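Local atomic coordinates of Exo-alpha-sialidase (Clostridium perfringens, PDB entry 2V72), a protein that binds galactose through its family 32 carbohydrate-binding module, probably directing a large sialidase toxin to galactose-bearing glycans. Residues A[41-46]-A[131-136]; A[80-85]-A[126-131]. One frame throughout, in Å; residues are numbered along the deposited sequence.

Interaction 1: A[41-46]-A[131-136]. With GAL (beta-D-galactopyranose), chain C.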
loop_
_atom_site.group_PDB
_atom_site.type_symbol
_atom_site.label_atom_id
_atom_site.label_comp_id
_atom_site.label_asym_id
_atom_site.label_seq_id
_atom_site.Cartn_x
_atom_site.Cartn_y
_atom_site.Cartn_z
ATOM N N TRP A 41 -2.045 -0.155 -8.740
ATOM C CA TRP A 41 -3.381 -0.109 -8.172
ATOM C C TRP A 41 -3.812 1.348 -8.198
ATOM O O TRP A 41 -3.021 2.242 -7.902
ATOM C CB TRP A 41 -3.423 -0.640 -6.725
ATOM C CG TRP A 41 -4.688 -0.235 -6.009
ATOM C CD1 TRP A 41 -5.961 -0.647 -6.305
ATOM C CD2 TRP A 41 -4.813 0.690 -4.911
ATOM N NE1 TRP A 41 -6.864 -0.044 -5.462
ATOM C CE2 TRP A 41 -6.192 0.776 -4.594
ATOM C CE3 TRP A 41 -3.898 1.440 -4.158
ATOM C CZ2 TRP A 41 -6.677 1.583 -3.560
ATOM C CZ3 TRP A 41 -4.377 2.240 -3.135
ATOM C CH2 TRP A 41 -5.761 2.306 -2.840
ATOM N N HIS A 42 -5.065 1.590 -8.563
ATOM C CA HIS A 42 -5.581 2.943 -8.652
ATOM C C HIS A 42 -7.078 2.844 -8.399
ATOM O O HIS A 42 -7.736 1.908 -8.880
ATOM C CB HIS A 42 -5.283 3.495 -10.051
ATOM C CG HIS A 42 -5.453 4.979 -10.196
ATOM N ND1 HIS A 42 -6.640 5.625 -9.943
ATOM C CD2 HIS A 42 -4.596 5.930 -10.639
ATOM C CE1 HIS A 42 -6.503 6.915 -10.195
ATOM N NE2 HIS A 42 -5.270 7.127 -10.620
ATOM N N THR A 43 -7.610 3.789 -7.626
ATOM C CA THR A 43 -9.047 3.849 -7.384
ATOM C C THR A 43 -9.747 4.189 -8.702
ATOM O O THR A 43 -9.079 4.547 -9.676
ATOM C CB THR A 43 -9.398 4.850 -6.267
ATOM O OG1 THR A 43 -8.930 6.157 -6.618
ATOM C CG2 THR A 43 -8.759 4.413 -4.927
ATOM N N LYS A 44 -11.071 4.061 -8.759
ATOM C CA LYS A 44 -11.740 4.211 -10.055
ATOM C C LYS A 44 -11.702 5.620 -10.614
ATOM O O LYS A 44 -12.029 6.596 -9.936
ATOM C CB LYS A 44 -13.146 3.586 -10.108
ATOM C CG LYS A 44 -14.120 3.997 -9.046
ATOM C CD LYS A 44 -15.450 3.212 -9.214
ATOM C CE LYS A 44 -15.236 1.696 -9.216
ATOM N NZ LYS A 44 -16.518 0.932 -9.360
ATOM N N TRP A 45 -11.266 5.692 -11.864
ATOM C CA TRP A 45 -10.951 6.942 -12.546
ATOM C C TRP A 45 -12.091 7.960 -12.568
ATOM O O TRP A 45 -11.834 9.163 -12.606
ATOM C CB TRP A 45 -10.518 6.641 -13.973
ATOM C CG TRP A 45 -9.234 5.848 -14.118
ATOM C CD1 TRP A 45 -8.480 5.269 -13.119
ATOM C CD2 TRP A 45 -8.577 5.525 -15.349
ATOM N NE1 TRP A 45 -7.399 4.612 -13.664
ATOM C CE2 TRP A 45 -7.435 4.755 -15.028
ATOM C CE3 TRP A 45 -8.843 5.816 -16.691
ATOM C CZ2 TRP A 45 -6.551 4.278 -16.010
ATOM C CZ3 TRP A 45 -7.966 5.339 -17.664
ATOM C CH2 TRP A 45 -6.835 4.577 -17.319
ATOM N N ASN A 46 -13.342 7.480 -12.536
ATOM C CA ASN A 46 -14.506 8.379 -12.591
ATOM C C ASN A 46 -14.795 9.127 -11.287
ATOM O O ASN A 46 -15.764 9.886 -11.203
ATOM C CB ASN A 46 -15.767 7.677 -13.137
ATOM C CG ASN A 46 -16.302 6.568 -12.224
ATOM O OD1 ASN A 46 -17.110 5.745 -12.663
ATOM N ND2 ASN A 46 -15.872 6.542 -10.966
ATOM N N GLY A 131 -5.839 14.679 -7.022
ATOM C CA GLY A 131 -6.973 14.444 -7.901
ATOM C C GLY A 131 -8.135 13.806 -7.166
ATOM O O GLY A 131 -9.202 13.612 -7.748
ATOM N N GLY A 132 -7.929 13.493 -5.885
ATOM C CA GLY A 132 -8.910 12.774 -5.072
ATOM C C GLY A 132 -8.845 11.275 -5.318
ATOM O O GLY A 132 -9.807 10.556 -5.063
ATOM N N PHE A 133 -7.703 10.811 -5.820
ATOM C CA PHE A 133 -7.467 9.390 -6.086
ATOM C C PHE A 133 -6.392 8.812 -5.168
ATOM O O PHE A 133 -5.751 9.534 -4.407
ATOM C CB PHE A 133 -7.033 9.171 -7.544
ATOM C CG PHE A 133 -7.975 9.756 -8.557
ATOM C CD1 PHE A 133 -7.657 10.938 -9.214
ATOM C CD2 PHE A 133 -9.183 9.126 -8.848
ATOM C CE1 PHE A 133 -8.529 11.489 -10.153
ATOM C CE2 PHE A 133 -10.064 9.665 -9.780
ATOM C CZ PHE A 133 -9.736 10.848 -10.435
ATOM N N ALA A 134 -6.213 7.496 -5.255
ATOM C CA ALA A 134 -5.119 6.800 -4.601
ATOM C C ALA A 134 -4.534 5.829 -5.616
ATOM O O ALA A 134 -5.287 5.093 -6.273
ATOM C CB ALA A 134 -5.622 6.047 -3.369
ATOM N N SER A 135 -3.210 5.850 -5.754
ATOM C CA SER A 135 -2.483 4.903 -6.590
ATOM C C SER A 135 -1.200 4.420 -5.911
ATOM O O SER A 135 -0.566 5.165 -5.151
ATOM C CB SER A 135 -2.181 5.487 -7.977
ATOM O OG SER A 135 -1.460 6.708 -7.918
ATOM N N ILE A 136 -0.860 3.157 -6.163
ATOM C CA ILE A 136 0.377 2.534 -5.716
ATOM C C ILE A 136 0.797 1.589 -6.837
ATOM O O ILE A 136 0.049 0.680 -7.206
ATOM C CB ILE A 136 0.206 1.725 -4.384
ATOM C CG1 ILE A 136 -0.032 2.658 -3.188
ATOM C CG2 ILE A 136 1.435 0.848 -4.114
ATOM C CD1 ILE A 136 -0.450 1.940 -1.901
HETATM C C1 GAL C . -5.498 9.546 -16.273
HETATM C C2 GAL C . -4.390 8.708 -15.639
HETATM C C3 GAL C . -4.972 7.513 -14.877
HETATM C C4 GAL C . -6.131 7.916 -13.963
HETATM C C5 GAL C . -7.134 8.800 -14.690
HETATM C C6 GAL C . -8.202 9.305 -13.723
HETATM O O1 GAL C . -4.929 10.725 -16.780
HETATM O O2 GAL C . -3.475 8.284 -16.629
HETATM O O3 GAL C . -3.962 6.931 -14.086
HETATM O O4 GAL C . -5.639 8.616 -12.841
HETATM O O5 GAL C . -6.470 9.900 -15.301
HETATM O O6 GAL C . -9.301 9.811 -14.449
#
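His-42 and Phe-133 meet beside the bound galactose, where CE1 of the imidazole lies 3.5 Å from the phenylalanine CB and the two rings, with planes at 51°, cross obliquely. Three aromatic side chains touch the sugar. NE2 of His-42 comes within 2.7 Å of galactose O4; Trp-45 lays one indole face against the C3-C4-C5 side of the pyranose, with galactose C4 3.4 Å above the indole plane, offset toward its rim; and CZ of Phe-133 approaches the exocyclic C6. Galactose O6 donates a hydrogen bond to the Trp-45 carbonyl, the same oxygen that lies 3.4 Å from Phe-133 CE2.

Behind this first shell, His-42 ND1 donates to Thr-43 O (2.7 Å), a bond close to the imidazole plane that fixes the ring's rotation and leaves NE2 beside galactose O4. The indole NE1 of Trp-45 is held by Asp-27. Thr-43 grips Ala-134 through its backbone, N to O at 3.0 Å, and more weakly through OG1, which accepts from Ala-134 N. Deeper still, Trp-41 and Ile-136 form a hydrogen-bonded antiparallel pair. Trp-41 CG is anti to the backbone N (chi1 164°), and the far edge of its indole reaches Ala-134, CH2 to CB 3.8 Å, with CE3 near Ile-136 CB. Loops extending from paired beta strands thus shape the galactose pocket of this F5/8 type C, family 32 module, with Arg-73 and Asn-78 completing it.

Interaction 2: A[80-85]-A[126-131]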
loop_
_atom_site.group_PDB
_atom_site.type_symbol
_atom_site.label_atom_id
_atom_site.label_comp_id
_atom_site.label_asym_id
_atom_site.label_seq_id
_atom_site.Cartn_x
_atom_site.Cartn_y
_atom_site.Cartn_z
ATOM N N PHE A 80 -1.182 10.187 -6.039
ATOM C CA PHE A 80 -0.080 10.336 -5.101
ATOM C C PHE A 80 -0.767 10.485 -3.747
ATOM O O PHE A 80 -1.501 11.451 -3.531
ATOM C CB PHE A 80 0.755 11.601 -5.383
ATOM C CG PHE A 80 1.777 11.463 -6.492
ATOM C CD1 PHE A 80 2.457 12.590 -6.948
ATOM C CD2 PHE A 80 2.066 10.238 -7.075
ATOM C CE1 PHE A 80 3.415 12.501 -7.971
ATOM C CE2 PHE A 80 3.022 10.139 -8.095
ATOM C CZ PHE A 80 3.697 11.273 -8.540
ATOM N N ILE A 81 -0.567 9.521 -2.855
ATOM C CA ILE A 81 -1.169 9.590 -1.525
ATOM C C ILE A 81 -0.398 10.597 -0.676
ATOM O O ILE A 81 0.828 10.506 -0.565
ATOM C CB ILE A 81 -1.219 8.200 -0.835
ATOM C CG1 ILE A 81 -1.976 7.201 -1.728
ATOM C CG2 ILE A 81 -1.854 8.321 0.558
ATOM C CD1 ILE A 81 -1.881 5.751 -1.307
ATOM N N THR A 82 -1.121 11.559 -0.103
ATOM C CA THR A 82 -0.512 12.624 0.699
ATOM C C THR A 82 -0.726 12.457 2.210
ATOM O O THR A 82 0.088 12.923 3.006
ATOM C CB THR A 82 -1.026 14.023 0.282
ATOM O OG1 THR A 82 -2.441 14.099 0.505
ATOM C CG2 THR A 82 -0.702 14.320 -1.185
ATOM N N LYS A 83 -1.830 11.820 2.594
ATOM C CA LYS A 83 -2.139 11.548 3.996
ATOM C C LYS A 83 -2.609 10.096 4.119
ATOM O O LYS A 83 -3.489 9.648 3.366
ATOM C CB LYS A 83 -3.208 12.521 4.508
ATOM C CG LYS A 83 -3.198 12.736 6.017
ATOM C CD LYS A 83 -4.380 13.577 6.486
ATOM C CE LYS A 83 -4.381 13.680 8.007
ATOM N NZ LYS A 83 -5.755 13.716 8.615
ATOM N N TYR A 84 -2.016 9.365 5.061
ATOM C CA TYR A 84 -2.175 7.914 5.132
ATOM C C TYR A 84 -2.312 7.373 6.563
ATOM O O TYR A 84 -2.007 8.064 7.541
ATOM C CB TYR A 84 -0.992 7.219 4.432
ATOM C CG TYR A 84 0.330 7.394 5.157
ATOM C CD1 TYR A 84 0.764 6.458 6.095
ATOM C CD2 TYR A 84 1.137 8.507 4.913
ATOM C CE1 TYR A 84 1.971 6.626 6.775
ATOM C CE2 TYR A 84 2.339 8.686 5.582
ATOM C CZ TYR A 84 2.753 7.743 6.507
ATOM O OH TYR A 84 3.942 7.928 7.163
ATOM N N GLU A 85 -2.786 6.132 6.654
ATOM C CA GLU A 85 -2.741 5.321 7.868
ATOM C C GLU A 85 -2.301 3.933 7.456
ATOM O O GLU A 85 -2.608 3.483 6.351
ATOM C CB GLU A 85 -4.122 5.197 8.502
ATOM C CG GLU A 85 -4.618 6.391 9.311
ATOM C CD GLU A 85 -6.046 6.176 9.828
ATOM O OE1 GLU A 85 -6.670 5.154 9.458
ATOM O OE2 GLU A 85 -6.549 7.029 10.589
ATOM N N ALA A 126 -5.622 5.506 2.169
ATOM C CA ALA A 126 -5.371 6.820 1.600
ATOM C C ALA A 126 -6.459 7.795 2.040
ATOM O O ALA A 126 -7.594 7.721 1.572
ATOM C CB ALA A 126 -5.307 6.732 0.096
ATOM N N ILE A 127 -6.107 8.694 2.955
ATOM C CA ILE A 127 -7.039 9.714 3.452
ATOM C C ILE A 127 -7.143 10.867 2.456
ATOM O O ILE A 127 -8.237 11.368 2.184
ATOM C CB ILE A 127 -6.610 10.256 4.836
ATOM C CG1 ILE A 127 -6.498 9.111 5.851
ATOM C CG2 ILE A 127 -7.583 11.337 5.325
ATOM C CD1 ILE A 127 -5.719 9.470 7.110
ATOM N N GLN A 128 -5.995 11.291 1.934
ATOM C CA GLN A 128 -5.925 12.354 0.944
ATOM C C GLN A 128 -4.921 11.941 -0.113
ATOM O O GLN A 128 -3.949 11.251 0.190
ATOM C CB GLN A 128 -5.496 13.676 1.578
ATOM C CG GLN A 128 -6.549 14.332 2.469
ATOM C CD GLN A 128 -6.204 15.767 2.840
ATOM O OE1 GLN A 128 -5.769 16.562 1.989
ATOM N NE2 GLN A 128 -6.408 16.115 4.111
ATOM N N GLY A 129 -5.177 12.353 -1.351
ATOM C CA GLY A 129 -4.338 12.025 -2.495
ATOM C C GLY A 129 -4.673 12.967 -3.634
ATOM O O GLY A 129 -5.784 13.496 -3.687
ATOM N N VAL A 130 -3.726 13.192 -4.543
ATOM C CA VAL A 130 -3.950 14.163 -5.624
ATOM C C VAL A 130 -5.000 13.717 -6.638
ATOM O O VAL A 130 -5.058 12.543 -7.034
ATOM C CB VAL A 130 -2.622 14.698 -6.297
ATOM C CG1 VAL A 130 -1.393 14.000 -5.765
ATOM C CG2 VAL A 130 -2.679 14.649 -7.827
ATOM N N GLY A 131 -5.839 14.679 -7.022
ATOM C CA GLY A 131 -6.973 14.444 -7.901
ATOM C C GLY A 131 -8.135 13.806 -7.166
ATOM O O GLY A 131 -9.202 13.612 -7.748
#
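Thr-82 and Lys-83 both direct their backbone N-H groups at one acceptor, Gln-128 O, at 2.9 Å from Thr-82 N and 3.3 Å from Lys-83 N. The two donors approach from the same face of the carbonyl plane, each nearly 40° out of it. This is a classic beta bulge, and a second follows at once with the roles of the segments exchanged: Lys-83 O accepts from Ile-127 N at 2.8 Å and, weakly, from Gln-128 N. Two carbonyls thus serve four amides, one of them weakly. Toward the other end, Phe-80 O takes the N-H of Val-130 and also lies 3.1 Å from Gly-129 CA, a CA-H...O contact.

Side chains pack around this ladder. Thr-82 OG1, between the backbone N and the carbonyl carbon (chi1 62°), lies beside Gln-128, 3.3 Å from its CB. Ile-81 meets Ala-126 CB with CG1, CG2 and CD1, all at 3.8 Å, on the face they share with Tyr-84. On the face of Lys-83 and Gln-128, these two cross obliquely, CB to CB 3.9 Å. Lys-83 also crosses Ile-127, whose CD1 lies 3.9 Å from Glu-85 CG.

Both segments have further partners: Ala-126 bonds to Gln-53 of strand 53-59, and Tyr-84 to Gly-100 of strand 93-101, its ring stacking on Trp-102. Strands 84-90 and 121-129 are neighbours in a five-stranded antiparallel sheet, which 81-82 and Gly-129 leave through corners at Lys-83 and Ile-127/Gln-128.

Overall arrangement
From the N terminus, strand 41-42 and the loop after it come first, and their partner waits until 131-136, so interaction 1 closes a long loop made largely of beta strands. Interaction 2 is nested inside that loop: 80-85 pairs with 126-131 after the chain has run out along 84-90, through 93-101, 109-113 and 116-119, and back along 121-129. Gly-131 belongs to both contacts. Interaction 2 reaches into one sheet through strands 84-90 and 121-129; the strand part of interaction 1, 41-42 with 135-136, belongs to the other. Ala-126 CB meets Ala-134 CB at 3.5 Å, and Ile-81 packs on Ile-136, so the two contacts pack on each other near the galactose-binding end.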